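Local coordinates for succinylglutamate desuccinylase (Vibrio parahaemolyticus, PDB 2BCO), which probably hydrolyses N-succinylglutamate to succinate and glutamate with one zinc ion per subunit, the last step of arginine breakdown by the AST pathway, at residues I94-E99 and E110-L115; S200-W205 and A215-L220; E282-F287 and L325-V330. All coordinates share one frame; numbering follows the deposited sequence.

Overall arrangement
All three contacts are buried, and all are light, made by a few side chains. Interactions 1 and 2 lie in the zinc-dependent catalytic domain and touch one another: OD1 of N113 in interaction 1 probably accepts a hydrogen bond from the backbone N of F203 in interaction 2, 2.7 Å away. Interaction 3 belongs to the barrel-sandwich hybrid domain, its centre about 27 Å from that of interaction 1 and about 18 Å from that of interaction 2. Chemistry follows place. In 94-99 with 110-115 a leucine methyl meets alanine and histidine; 200-205 with 215-220 is polar and water-bridged beside the metal site; 282-287 with 325-330 is purely apolar, aromatic rings against aliphatic ends.

Interaction 1 (I94-E99 and E110-L115)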
ATOM      1  N   ILE A  94      -6.904   2.533   9.093  1.00  8.65           N
ATOM      2  CA  ILE A  94      -7.822   3.228   8.235  1.00 10.12           C
ATOM      3  C   ILE A  94      -8.495   2.322   7.221  1.00 11.66           C
ATOM      4  O   ILE A  94      -7.847   1.489   6.580  1.00 12.03           O
ATOM      5  CB  ILE A  94      -7.088   4.369   7.468  1.00  9.21           C
ATOM      6  CG1 ILE A  94      -6.505   5.381   8.457  1.00  7.99           C
ATOM      7  CG2 ILE A  94      -8.043   5.067   6.505  1.00  5.36           C
ATOM      8  CD1 ILE A  94      -5.700   6.483   7.780  1.00  7.37           C
ATOM      9  N   ILE A  95      -9.807   2.462   7.116  1.00  8.44           N
ATOM     10  CA  ILE A  95     -10.572   1.749   6.107  1.00 10.36           C
ATOM     11  C   ILE A  95     -11.054   2.954   5.307  1.00 11.69           C
ATOM     12  O   ILE A  95     -12.036   3.594   5.666  1.00 12.54           O
ATOM     13  CB  ILE A  95     -11.793   1.001   6.676  1.00 24.65           C
ATOM     14  CG1 ILE A  95     -11.349  -0.173   7.542  1.00 24.24           C
ATOM     15  CG2 ILE A  95     -12.669   0.493   5.531  1.00 24.93           C
ATOM     16  CD1 ILE A  95     -12.485  -0.843   8.264  1.00 24.81           C
ATOM     17  N   ALA A  96     -10.320   3.297   4.259  1.00 23.25           N
ATOM     18  CA  ALA A  96     -10.679   4.440   3.446  1.00 26.58           C
ATOM     19  C   ALA A  96     -11.759   4.026   2.465  1.00 28.94           C
ATOM     20  O   ALA A  96     -11.772   2.897   2.000  1.00 34.95           O
ATOM     21  CB  ALA A  96      -9.454   4.938   2.688  1.00 11.52           C
ATOM     22  N   HIS A  97     -12.687   4.921   2.175  1.00 24.48           N
ATOM     23  CA  HIS A  97     -13.725   4.621   1.184  1.00 22.66           C
ATOM     24  C   HIS A  97     -14.685   3.439   1.379  1.00 21.67           C
ATOM     25  O   HIS A  97     -14.872   2.630   0.468  1.00 19.85           O
ATOM     26  CB  HIS A  97     -13.064   4.460  -0.174  1.00 12.73           C
ATOM     27  CG  HIS A  97     -13.804   5.127  -1.273  1.00 11.91           C
ATOM     28  ND1 HIS A  97     -15.067   5.660  -1.100  1.00 10.01           N
ATOM     29  CD2 HIS A  97     -13.468   5.382  -2.560  1.00  9.89           C
ATOM     30  CE1 HIS A  97     -15.468   6.212  -2.223  1.00 11.17           C
ATOM     31  NE2 HIS A  97     -14.513   6.059  -3.130  1.00 11.42           N
ATOM     32  N   PRO A  98     -15.332   3.335   2.543  1.00 13.67           N
ATOM     33  CA  PRO A  98     -16.253   2.214   2.736  1.00 14.40           C
ATOM     34  C   PRO A  98     -17.436   2.199   1.749  1.00 18.52           C
ATOM     35  O   PRO A  98     -18.015   1.150   1.470  1.00 15.95           O
ATOM     36  CB  PRO A  98     -16.701   2.384   4.186  1.00 16.17           C
ATOM     37  CG  PRO A  98     -16.608   3.871   4.391  1.00 15.85           C
ATOM     38  CD  PRO A  98     -15.297   4.201   3.732  1.00 14.98           C
ATOM     39  N   GLU A  99     -17.787   3.356   1.208  1.00 23.41           N
ATOM     40  CA  GLU A  99     -18.900   3.396   0.277  1.00 25.65           C
ATOM     41  C   GLU A  99     -18.584   2.589  -0.977  1.00 25.69           C
ATOM     42  O   GLU A  99     -19.460   1.937  -1.539  1.00 24.42           O
ATOM     43  CB  GLU A  99     -19.247   4.839  -0.097  1.00 43.39           C
ATOM     44  CG  GLU A  99     -20.459   4.956  -1.003  1.00 51.40           C
ATOM     45  CD  GLU A  99     -20.887   6.396  -1.231  1.00 56.49           C
ATOM     46  OE1 GLU A  99     -21.847   6.614  -2.001  1.00 59.56           O
ATOM     47  OE2 GLU A  99     -20.270   7.309  -0.642  1.00 58.04           O
ATOM     48  N   GLU A 110     -13.682   8.560  -9.133  1.00 17.57           N
ATOM     49  CA  GLU A 110     -12.302   8.551  -9.621  1.00 17.95           C
ATOM     50  C   GLU A 110     -11.365   7.751  -8.701  1.00 14.12           C
ATOM     51  O   GLU A 110     -11.607   7.650  -7.504  1.00 12.64           O
ATOM     52  CB  GLU A 110     -11.802   9.989  -9.740  1.00 25.75           C
ATOM     53  CG  GLU A 110     -10.844  10.219 -10.883  1.00 31.88           C
ATOM     54  CD  GLU A 110     -10.136  11.553 -10.778  1.00 32.04           C
ATOM     55  OE1 GLU A 110     -10.802  12.530 -10.395  1.00 33.19           O
ATOM     56  OE2 GLU A 110      -8.924  11.624 -11.081  1.00 32.70           O
ATOM     57  N   ASN A 111     -10.305   7.187  -9.272  1.00 15.55           N
ATOM     58  CA  ASN A 111      -9.317   6.399  -8.524  1.00 12.55           C
ATOM     59  C   ASN A 111      -8.773   7.240  -7.367  1.00 11.79           C
ATOM     60  O   ASN A 111      -8.056   8.210  -7.583  1.00 11.47           O
ATOM     61  CB  ASN A 111      -8.159   6.005  -9.450  1.00 12.18           C
ATOM     62  CG  ASN A 111      -7.139   5.069  -8.785  1.00 13.12           C
ATOM     63  OD1 ASN A 111      -7.085   4.926  -7.565  1.00 12.40           O
ATOM     64  ND2 ASN A 111      -6.321   4.442  -9.604  1.00 15.49           N
ATOM     65  N   LEU A 112      -9.098   6.854  -6.142  1.00  9.39           N
ATOM     66  CA  LEU A 112      -8.660   7.603  -4.973  1.00 11.57           C
ATOM     67  C   LEU A 112      -7.126   7.723  -4.886  1.00 10.31           C
ATOM     68  O   LEU A 112      -6.593   8.726  -4.413  1.00 10.46           O
ATOM     69  CB  LEU A 112      -9.199   6.922  -3.707  1.00  9.58           C
ATOM     70  CG  LEU A 112      -9.454   7.732  -2.435  1.00 14.20           C
ATOM     71  CD1 LEU A 112      -9.709   6.773  -1.274  1.00 13.86           C
ATOM     72  CD2 LEU A 112      -8.282   8.616  -2.119  1.00 13.01           C
ATOM     73  N   ASN A 113      -6.414   6.712  -5.366  1.00 13.88           N
ATOM     74  CA  ASN A 113      -4.966   6.723  -5.265  1.00 13.89           C
ATOM     75  C   ASN A 113      -4.197   7.492  -6.337  1.00 15.00           C
ATOM     76  O   ASN A 113      -3.027   7.218  -6.587  1.00 18.68           O
ATOM     77  CB  ASN A 113      -4.456   5.287  -5.154  1.00 11.79           C
ATOM     78  CG  ASN A 113      -3.326   5.158  -4.165  1.00 13.02           C
ATOM     79  OD1 ASN A 113      -3.271   5.887  -3.172  1.00 13.59           O
ATOM     80  ND2 ASN A 113      -2.428   4.226  -4.417  1.00 12.05           N
ATOM     81  N   ARG A 114      -4.859   8.470  -6.947  1.00 11.85           N
ATOM     82  CA  ARG A 114      -4.249   9.331  -7.951  1.00 13.79           C
ATOM     83  C   ARG A 114      -4.501  10.782  -7.551  1.00 11.36           C
ATOM     84  O   ARG A 114      -4.110  11.710  -8.248  1.00 11.00           O
ATOM     85  CB  ARG A 114      -4.868   9.074  -9.326  1.00 29.86           C
ATOM     86  CG  ARG A 114      -4.186   7.970 -10.115  1.00 41.69           C
ATOM     87  CD  ARG A 114      -5.023   7.523 -11.312  1.00 49.78           C
ATOM     88  NE  ARG A 114      -4.452   6.344 -11.963  1.00 58.11           N
ATOM     89  CZ  ARG A 114      -5.117   5.541 -12.790  1.00 61.93           C
ATOM     90  NH1 ARG A 114      -6.390   5.780 -13.076  1.00 65.07           N
ATOM     91  NH2 ARG A 114      -4.511   4.491 -13.328  1.00 65.75           N
ATOM     92  N   LEU A 115      -5.133  10.963  -6.399  1.00 15.60           N
ATOM     93  CA  LEU A 115      -5.522  12.286  -5.927  1.00 12.10           C
ATOM     94  C   LEU A 115      -4.718  12.925  -4.809  1.00 12.48           C
ATOM     95  O   LEU A 115      -5.179  13.889  -4.209  1.00 14.60           O
ATOM     96  CB  LEU A 115      -6.989  12.236  -5.503  1.00  8.25           C
ATOM     97  CG  LEU A 115      -7.927  11.638  -6.554  1.00  8.05           C
ATOM     98  CD1 LEU A 115      -9.346  11.584  -6.020  1.00  5.08           C
ATOM     99  CD2 LEU A 115      -7.860  12.490  -7.817  1.00  8.76           C
TER
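Beside the zinc site of the catalytic domain, the turn that follows strand 90-95 packs on a short 3-10 segment, L112 of the latter touching A96 and H97. One methyl, L112 CD1, does all the work. It lies 4.2 Å from CD2 of H97, meeting the imidazole ring obliquely, and 4.4 Å from CB of A96. The extended leucine side chain (chi1 -153°, chi2 -169°) carries this methyl across the gap between backbones whose nearest CA atoms, those of H97 and L112, are 8.5 Å apart. The polar end of H97 is engaged elsewhere: its NE2 is hydrogen-bonded to OE2 of E126 on helix 125-141, the helix that also touches L112. H97 itself occupies the N-cap position of helix 98-102.

Just before L112, N111 folds its amide back in an Asx turn, in which OD1 accepts from the backbone N of N113 at 2.9 Å, the donor standing 41° out of the carbonyl plane. The same OD1 is hydrogen-bonded to NE2 of H63, a zinc ligand. N111 is thus a second-shell partner that probably helps to orient H63, and L112, the central residue of the Asx turn, packs beside the mononuclear zinc site of an AspA/AstE-family hydrolase.

Interaction 2 (S200-W205 and A215-L220); sequences SSTFSW and ALTMEL
S204, in the first turn of helix 203-211, lays its side chain over the backbone of strand 214-220 at L216, between A215 and T217. Its chi1 of 176° swings OG away from the serine N and over the strand, 3.2 Å from the carbonyl carbon of L216; although the N and O of L216 are also near, the angles are too poor for hydrogen bonds. The methyl CB of A215 fits against the same serine, 3.5 Å from both its OG and its backbone O. On the other flank, CB of S204 approaches OG1 of T217 to 3.1 Å. The helix start thus comes very close to the strand, its nearest CA pair, S204 and A215, being 5.6 Å apart.

The hydrogen-bonded link between the segments runs through two waters. One molecule accepts from the backbone N of S204 and is 2.9 Å from OG1 of T217, bridging helix and strand. A second bonds OG1 of T202 at 2.8 Å and reaches OG1 of T217 weakly. T202 is the N-cap: besides its bond to this water, its OG1 accepts from N of W205 at 3.1 Å in a fairly straight bond (161°).

The T217 side chain also touches H155, a zinc ligand, and E219, two residues on, is the predicted active-site glutamate. A capped helix N-terminus, joined through water to the strand that bears this glutamate, here flanks the zinc-dependent active site of the AstE catalytic domain.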
ATOM      1  N   SER A 200       4.936  10.211  -7.311  1.00 17.05           N
ATOM      2  CA  SER A 200       3.611   9.741  -7.699  1.00 15.69           C
ATOM      3  C   SER A 200       2.449  10.571  -7.143  1.00 15.11           C
ATOM      4  O   SER A 200       2.608  11.742  -6.808  1.00 15.98           O
ATOM      5  CB  SER A 200       3.468   8.272  -7.277  1.00 16.39           C
ATOM      6  OG  SER A 200       2.405   7.641  -7.956  1.00 17.78           O
ATOM      7  N   SER A 201       1.279   9.950  -7.049  1.00 15.45           N
ATOM      8  CA  SER A 201       0.094  10.628  -6.547  1.00 14.97           C
ATOM      9  C   SER A 201      -0.655   9.720  -5.588  1.00 13.36           C
ATOM     10  O   SER A 201      -1.820   9.979  -5.268  1.00 14.81           O
ATOM     11  CB  SER A 201      -0.831  10.978  -7.708  1.00 16.50           C
ATOM     12  OG  SER A 201      -1.286   9.777  -8.330  1.00 19.47           O
ATOM     13  N   THR A 202       0.009   8.660  -5.131  1.00 10.27           N
ATOM     14  CA  THR A 202      -0.629   7.713  -4.224  1.00  8.99           C
ATOM     15  C   THR A 202      -0.593   8.153  -2.775  1.00  9.23           C
ATOM     16  O   THR A 202       0.108   9.090  -2.407  1.00 12.82           O
ATOM     17  CB  THR A 202       0.012   6.320  -4.321  1.00 12.35           C
ATOM     18  OG1 THR A 202       1.379   6.390  -3.880  1.00 12.80           O
ATOM     19  CG2 THR A 202      -0.066   5.801  -5.765  1.00  7.25           C
ATOM     20  N   PHE A 203      -1.361   7.449  -1.958  1.00  9.68           N
ATOM     21  CA  PHE A 203      -1.458   7.736  -0.539  1.00 10.57           C
ATOM     22  C   PHE A 203      -0.112   7.451   0.137  1.00 12.94           C
ATOM     23  O   PHE A 203       0.323   8.196   1.022  1.00 15.00           O
ATOM     24  CB  PHE A 203      -2.570   6.866   0.046  1.00  5.55           C
ATOM     25  CG  PHE A 203      -2.936   7.195   1.468  1.00  7.87           C
ATOM     26  CD1 PHE A 203      -2.840   8.497   1.956  1.00  7.37           C
ATOM     27  CD2 PHE A 203      -3.442   6.202   2.303  1.00  5.66           C
ATOM     28  CE1 PHE A 203      -3.251   8.802   3.244  1.00  7.25           C
ATOM     29  CE2 PHE A 203      -3.861   6.497   3.593  1.00  8.19           C
ATOM     30  CZ  PHE A 203      -3.760   7.801   4.069  1.00  7.52           C
ATOM     31  N   SER A 204       0.537   6.369  -0.291  1.00 10.09           N
ATOM     32  CA  SER A 204       1.837   5.966   0.231  1.00  9.64           C
ATOM     33  C   SER A 204       2.897   7.018  -0.104  1.00 10.07           C
ATOM     34  O   SER A 204       3.687   7.420   0.753  1.00  8.83           O
ATOM     35  CB  SER A 204       2.233   4.616  -0.382  1.00 11.75           C
ATOM     36  OG  SER A 204       3.525   4.226   0.027  1.00 20.21           O
ATOM     37  N   TRP A 205       2.915   7.453  -1.361  1.00 13.38           N
ATOM     38  CA  TRP A 205       3.868   8.466  -1.800  1.00 13.11           C
ATOM     39  C   TRP A 205       3.678   9.755  -1.003  1.00 11.75           C
ATOM     40  O   TRP A 205       4.649  10.412  -0.645  1.00 14.96           O
ATOM     41  CB  TRP A 205       3.701   8.768  -3.297  1.00  9.58           C
ATOM     42  CG  TRP A 205       4.368  10.065  -3.724  1.00 14.27           C
ATOM     43  CD1 TRP A 205       5.672  10.236  -4.085  1.00 15.51           C
ATOM     44  CD2 TRP A 205       3.773  11.377  -3.747  1.00 11.39           C
ATOM     45  NE1 TRP A 205       5.925  11.565  -4.328  1.00 13.81           N
ATOM     46  CE2 TRP A 205       4.786  12.283  -4.130  1.00 13.26           C
ATOM     47  CE3 TRP A 205       2.489  11.866  -3.485  1.00 11.40           C
ATOM     48  CZ2 TRP A 205       4.547  13.668  -4.247  1.00 14.91           C
ATOM     49  CZ3 TRP A 205       2.255  13.244  -3.604  1.00 11.88           C
ATOM     50  CH2 TRP A 205       3.281  14.124  -3.982  1.00 12.44           C
ATOM     51  N   ALA A 215       7.385   4.268   3.853  1.00  9.50           N
ATOM     52  CA  ALA A 215       6.124   3.914   3.234  1.00  9.38           C
ATOM     53  C   ALA A 215       6.143   2.946   2.068  1.00 11.87           C
ATOM     54  O   ALA A 215       7.084   2.893   1.281  1.00 10.03           O
ATOM     55  CB  ALA A 215       5.420   5.193   2.817  1.00  6.49           C
ATOM     56  N   LEU A 216       5.065   2.183   1.960  1.00  7.93           N
ATOM     57  CA  LEU A 216       4.938   1.238   0.871  1.00  8.57           C
ATOM     58  C   LEU A 216       3.492   1.094   0.479  1.00  6.95           C
ATOM     59  O   LEU A 216       2.583   1.318   1.276  1.00 11.65           O
ATOM     60  CB  LEU A 216       5.423  -0.157   1.281  1.00  7.78           C
ATOM     61  CG  LEU A 216       6.828  -0.453   1.796  1.00  9.34           C
ATOM     62  CD1 LEU A 216       6.806  -1.826   2.477  1.00  4.05           C
ATOM     63  CD2 LEU A 216       7.828  -0.422   0.642  1.00  6.05           C
ATOM     64  N   THR A 217       3.294   0.700  -0.765  1.00 10.05           N
ATOM     65  CA  THR A 217       1.973   0.382  -1.262  1.00 10.36           C
ATOM     66  C   THR A 217       2.192  -1.117  -1.417  1.00 10.34           C
ATOM     67  O   THR A 217       3.078  -1.540  -2.160  1.00 10.74           O
ATOM     68  CB  THR A 217       1.703   1.013  -2.623  1.00  7.74           C
ATOM     69  OG1 THR A 217       1.681   2.436  -2.478  1.00 10.90           O
ATOM     70  CG2 THR A 217       0.353   0.534  -3.169  1.00 10.63           C
HETATM   71  N   MSE A 218       1.428  -1.921  -0.695  1.00 10.74           N
HETATM   72  CA  MSE A 218       1.603  -3.366  -0.769  1.00 11.81           C
HETATM   73  C   MSE A 218       0.471  -4.092  -1.505  1.00 11.36           C
HETATM   74  O   MSE A 218      -0.701  -3.951  -1.157  1.00 13.61           O
HETATM   75  CB  MSE A 218       1.770  -3.925   0.654  1.00  7.17           C
HETATM   76  CG  MSE A 218       2.936  -3.293   1.415  1.00  7.86           C
HETATM   77 SE   MSE A 218       3.114  -3.854   3.263  1.00 29.94          SE
HETATM   78  CE  MSE A 218       4.269  -5.375   2.968  1.00 17.40           C
ATOM     79  N   GLU A 219       0.834  -4.857  -2.530  1.00 16.55           N
ATOM     80  CA  GLU A 219      -0.131  -5.629  -3.314  1.00 15.96           C
ATOM     81  C   GLU A 219      -0.245  -7.030  -2.699  1.00 15.55           C
ATOM     82  O   GLU A 219       0.590  -7.906  -2.954  1.00 15.11           O
ATOM     83  CB  GLU A 219       0.338  -5.747  -4.761  1.00 24.46           C
ATOM     84  CG  GLU A 219       0.680  -4.430  -5.444  1.00 32.74           C
ATOM     85  CD  GLU A 219      -0.521  -3.507  -5.628  1.00 35.32           C
ATOM     86  OE1 GLU A 219      -1.624  -3.993  -5.959  1.00 38.69           O
ATOM     87  OE2 GLU A 219      -0.353  -2.286  -5.464  1.00 38.31           O
ATOM     88  N   LEU A 220      -1.282  -7.221  -1.889  1.00 12.84           N
ATOM     89  CA  LEU A 220      -1.537  -8.481  -1.195  1.00 10.39           C
ATOM     90  C   LEU A 220      -2.593  -9.332  -1.889  1.00 12.15           C
ATOM     91  O   LEU A 220      -3.795  -9.166  -1.660  1.00 12.57           O
ATOM     92  CB  LEU A 220      -2.000  -8.202   0.234  1.00  6.93           C
ATOM     93  CG  LEU A 220      -0.986  -7.769   1.288  1.00 14.92           C
ATOM     94  CD1 LEU A 220       0.154  -7.012   0.654  1.00 14.50           C
ATOM     95  CD2 LEU A 220      -1.688  -6.934   2.348  1.00  8.70           C
TER
HETATM   96  O   HOH W   1       3.275   4.527  -4.671  1.00 13.95           O
HETATM   97  O   HOH W   2      -0.738   4.039  -2.042  1.00 15.76           O

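Interaction 3 (E282-F287 and L325-V330); sequences ENFTSF and LMVCEV
Within the barrel-sandwich hybrid domain, strand 322-335 and the bulged strand start at 282-287 lie on either side of strand 309-311, and F284 and F287 reach across to V327 and M326. A G1 beta bulge sets F284 and T285 together opposite I310 of strand 309-311, F284 having positive phi (63°). The ring end of F284 comes close to V327, whose methyl CG2 lies 4.0 Å from CE2 and 4.1 Å from CD2 of the phenylalanine, approaching the phenyl group obliquely. Beyond the valine, the F284 ring also meets three other rings: H163 and F166 edge-to-face, and Y260 with the planes at about 45°. Through H163 and F166, which belong to the catalytic domain, this part of the hybrid domain adjoins its neighbour. The F284 side chain is about 7 Å from that of E219, the predicted active-site glutamate.

T285 OG1 donates back to the backbone O of E282 at 2.6 Å, from well above the carbonyl plane, a bond that spans the turn into the bulge.

Further along, the second contact is made by F287, which is also stacked on F293. Selenomethionine M326 is bent at both chi2 and chi3, and the two side chains cross at about a right angle. This curl brings the terminal methyl CE of M326 back to the phenyl ring, 4.2 Å from CD1 of F287.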
ATOM      1  N   GLU A 282      -0.509 -10.570 -17.074  1.00 15.52           N
ATOM      2  CA  GLU A 282       0.019 -10.573 -15.712  1.00 13.67           C
ATOM      3  C   GLU A 282       1.053  -9.483 -15.449  1.00 13.19           C
ATOM      4  O   GLU A 282       1.756  -9.044 -16.365  1.00 11.91           O
ATOM      5  CB  GLU A 282       0.649 -11.941 -15.400  1.00 18.91           C
ATOM      6  CG  GLU A 282      -0.354 -13.052 -15.105  1.00 21.96           C
ATOM      7  CD  GLU A 282       0.304 -14.414 -14.885  1.00 27.18           C
ATOM      8  OE1 GLU A 282       1.400 -14.473 -14.285  1.00 26.57           O
ATOM      9  OE2 GLU A 282      -0.285 -15.436 -15.306  1.00 32.36           O
ATOM     10  N   ASN A 283       1.125  -9.030 -14.198  1.00 16.54           N
ATOM     11  CA  ASN A 283       2.122  -8.042 -13.819  1.00 15.75           C
ATOM     12  C   ASN A 283       3.448  -8.791 -13.847  1.00 15.03           C
ATOM     13  O   ASN A 283       3.498  -9.997 -13.583  1.00 17.26           O
ATOM     14  CB  ASN A 283       1.870  -7.491 -12.412  1.00 16.34           C
ATOM     15  CG  ASN A 283       0.976  -6.262 -12.416  1.00 17.46           C
ATOM     16  OD1 ASN A 283       1.127  -5.378 -13.260  1.00 21.00           O
ATOM     17  ND2 ASN A 283       0.055  -6.190 -11.461  1.00 13.52           N
ATOM     18  N   PHE A 284       4.516  -8.077 -14.169  1.00 12.96           N
ATOM     19  CA  PHE A 284       5.849  -8.664 -14.266  1.00 14.49           C
ATOM     20  C   PHE A 284       5.951  -9.714 -15.357  1.00 15.24           C
ATOM     21  O   PHE A 284       6.635 -10.720 -15.191  1.00 15.71           O
ATOM     22  CB  PHE A 284       6.289  -9.284 -12.938  1.00 17.38           C
ATOM     23  CG  PHE A 284       6.449  -8.285 -11.835  1.00 16.30           C
ATOM     24  CD1 PHE A 284       5.380  -7.966 -11.002  1.00 15.84           C
ATOM     25  CD2 PHE A 284       7.664  -7.628 -11.651  1.00 14.70           C
ATOM     26  CE1 PHE A 284       5.516  -7.007  -9.997  1.00 14.86           C
ATOM     27  CE2 PHE A 284       7.812  -6.668 -10.652  1.00 13.82           C
ATOM     28  CZ  PHE A 284       6.735  -6.358  -9.825  1.00 15.64           C
ATOM     29  N   THR A 285       5.251  -9.491 -16.465  1.00 18.60           N
ATOM     30  CA  THR A 285       5.332 -10.403 -17.597  1.00 19.49           C
ATOM     31  C   THR A 285       6.594  -9.942 -18.327  1.00 21.21           C
ATOM     32  O   THR A 285       6.691  -8.787 -18.745  1.00 20.10           O
ATOM     33  CB  THR A 285       4.099 -10.284 -18.532  1.00 20.16           C
ATOM     34  OG1 THR A 285       2.956 -10.853 -17.883  1.00 19.29           O
ATOM     35  CG2 THR A 285       4.342 -11.013 -19.846  1.00 15.33           C
ATOM     36  N   SER A 286       7.559 -10.843 -18.468  1.00 30.13           N
ATOM     37  CA  SER A 286       8.826 -10.504 -19.109  1.00 32.26           C
ATOM     38  C   SER A 286       8.824 -10.610 -20.623  1.00 34.54           C
ATOM     39  O   SER A 286       7.928 -11.199 -21.223  1.00 36.81           O
ATOM     40  CB  SER A 286       9.951 -11.375 -18.540  1.00 27.19           C
ATOM     41  OG  SER A 286       9.714 -12.748 -18.795  1.00 23.80           O
ATOM     42  N   PHE A 287       9.849 -10.029 -21.234  1.00 35.32           N
ATOM     43  CA  PHE A 287       9.997 -10.051 -22.680  1.00 38.21           C
ATOM     44  C   PHE A 287      11.457 -10.304 -23.008  1.00 39.98           C
ATOM     45  O   PHE A 287      12.319 -10.211 -22.139  1.00 40.25           O
ATOM     46  CB  PHE A 287       9.569  -8.714 -23.299  1.00 34.18           C
ATOM     47  CG  PHE A 287       8.134  -8.341 -23.019  1.00 35.97           C
ATOM     48  CD1 PHE A 287       7.816  -7.453 -21.992  1.00 35.77           C
ATOM     49  CD2 PHE A 287       7.094  -8.890 -23.774  1.00 34.82           C
ATOM     50  CE1 PHE A 287       6.479  -7.116 -21.720  1.00 34.72           C
ATOM     51  CE2 PHE A 287       5.753  -8.562 -23.511  1.00 33.30           C
ATOM     52  CZ  PHE A 287       5.450  -7.675 -22.484  1.00 32.95           C
ATOM     53  N   LEU A 325       4.960   0.413 -16.914  1.00 24.55           N
ATOM     54  CA  LEU A 325       6.269   0.491 -16.296  1.00 22.75           C
ATOM     55  C   LEU A 325       7.043  -0.708 -16.808  1.00 21.55           C
ATOM     56  O   LEU A 325       6.492  -1.792 -16.941  1.00 23.14           O
ATOM     57  CB  LEU A 325       6.130   0.403 -14.777  1.00 12.86           C
ATOM     58  CG  LEU A 325       6.640   1.543 -13.885  1.00 15.94           C
ATOM     59  CD1 LEU A 325       6.686   2.865 -14.633  1.00 12.38           C
ATOM     60  CD2 LEU A 325       5.724   1.647 -12.671  1.00 11.34           C
HETATM   61  N   MSE A 326       8.304  -0.505 -17.152  1.00 20.86           N
HETATM   62  CA  MSE A 326       9.148  -1.604 -17.596  1.00 19.60           C
HETATM   63  C   MSE A 326      10.172  -1.683 -16.478  1.00 18.24           C
HETATM   64  O   MSE A 326      10.853  -0.705 -16.179  1.00 16.05           O
HETATM   65  CB  MSE A 326       9.832  -1.276 -18.925  1.00 28.03           C
HETATM   66  CG  MSE A 326       8.888  -1.113 -20.105  1.00 32.56           C
HETATM   67 SE   MSE A 326       7.931  -2.732 -20.507  1.00 41.29          SE
HETATM   68  CE  MSE A 326       9.205  -3.531 -21.733  1.00 38.01           C
ATOM     69  N   VAL A 327      10.261  -2.841 -15.844  1.00 18.90           N
ATOM     70  CA  VAL A 327      11.181  -3.010 -14.733  1.00 19.99           C
ATOM     71  C   VAL A 327      12.142  -4.166 -14.936  1.00 21.12           C
ATOM     72  O   VAL A 327      11.960  -4.985 -15.838  1.00 22.39           O
ATOM     73  CB  VAL A 327      10.401  -3.241 -13.438  1.00 17.65           C
ATOM     74  CG1 VAL A 327       9.392  -2.116 -13.251  1.00 19.64           C
ATOM     75  CG2 VAL A 327       9.688  -4.587 -13.494  1.00 16.11           C
ATOM     76  N   CYS A 328      13.162  -4.220 -14.088  1.00 13.55           N
ATOM     77  CA  CYS A 328      14.162  -5.273 -14.149  1.00 14.32           C
ATOM     78  C   CYS A 328      14.843  -5.374 -12.798  1.00 13.70           C
ATOM     79  O   CYS A 328      14.951  -4.378 -12.078  1.00 12.89           O
ATOM     80  CB  CYS A 328      15.204  -4.961 -15.227  1.00 24.02           C
ATOM     81  SG  CYS A 328      16.108  -3.407 -14.985  1.00 31.24           S
ATOM     82  N   GLU A 329      15.288  -6.571 -12.446  1.00 20.50           N
ATOM     83  CA  GLU A 329      15.971  -6.760 -11.172  1.00 23.28           C
ATOM     84  C   GLU A 329      17.141  -5.785 -11.089  1.00 23.94           C
ATOM     85  O   GLU A 329      17.727  -5.399 -12.106  1.00 21.65           O
ATOM     86  CB  GLU A 329      16.506  -8.189 -11.036  1.00 24.01           C
ATOM     87  CG  GLU A 329      15.439  -9.265 -11.030  1.00 28.60           C
ATOM     88  CD  GLU A 329      15.941 -10.579 -10.452  1.00 31.17           C
ATOM     89  OE1 GLU A 329      15.214 -11.590 -10.548  1.00 31.96           O
ATOM     90  OE2 GLU A 329      17.059 -10.597  -9.895  1.00 30.25           O
ATOM     91  N   VAL A 330      17.486  -5.376  -9.879  1.00 19.21           N
ATOM     92  CA  VAL A 330      18.600  -4.471  -9.753  1.00 19.38           C
ATOM     93  C   VAL A 330      19.584  -4.867  -8.662  1.00 18.96           C
ATOM     94  O   VAL A 330      19.223  -5.520  -7.675  1.00 17.97           O
ATOM     95  CB  VAL A 330      18.120  -3.035  -9.528  1.00 35.50           C
ATOM     96  CG1 VAL A 330      17.512  -2.881  -8.157  1.00 35.66           C
ATOM     97  CG2 VAL A 330      19.288  -2.081  -9.744  1.00 43.04           C
TER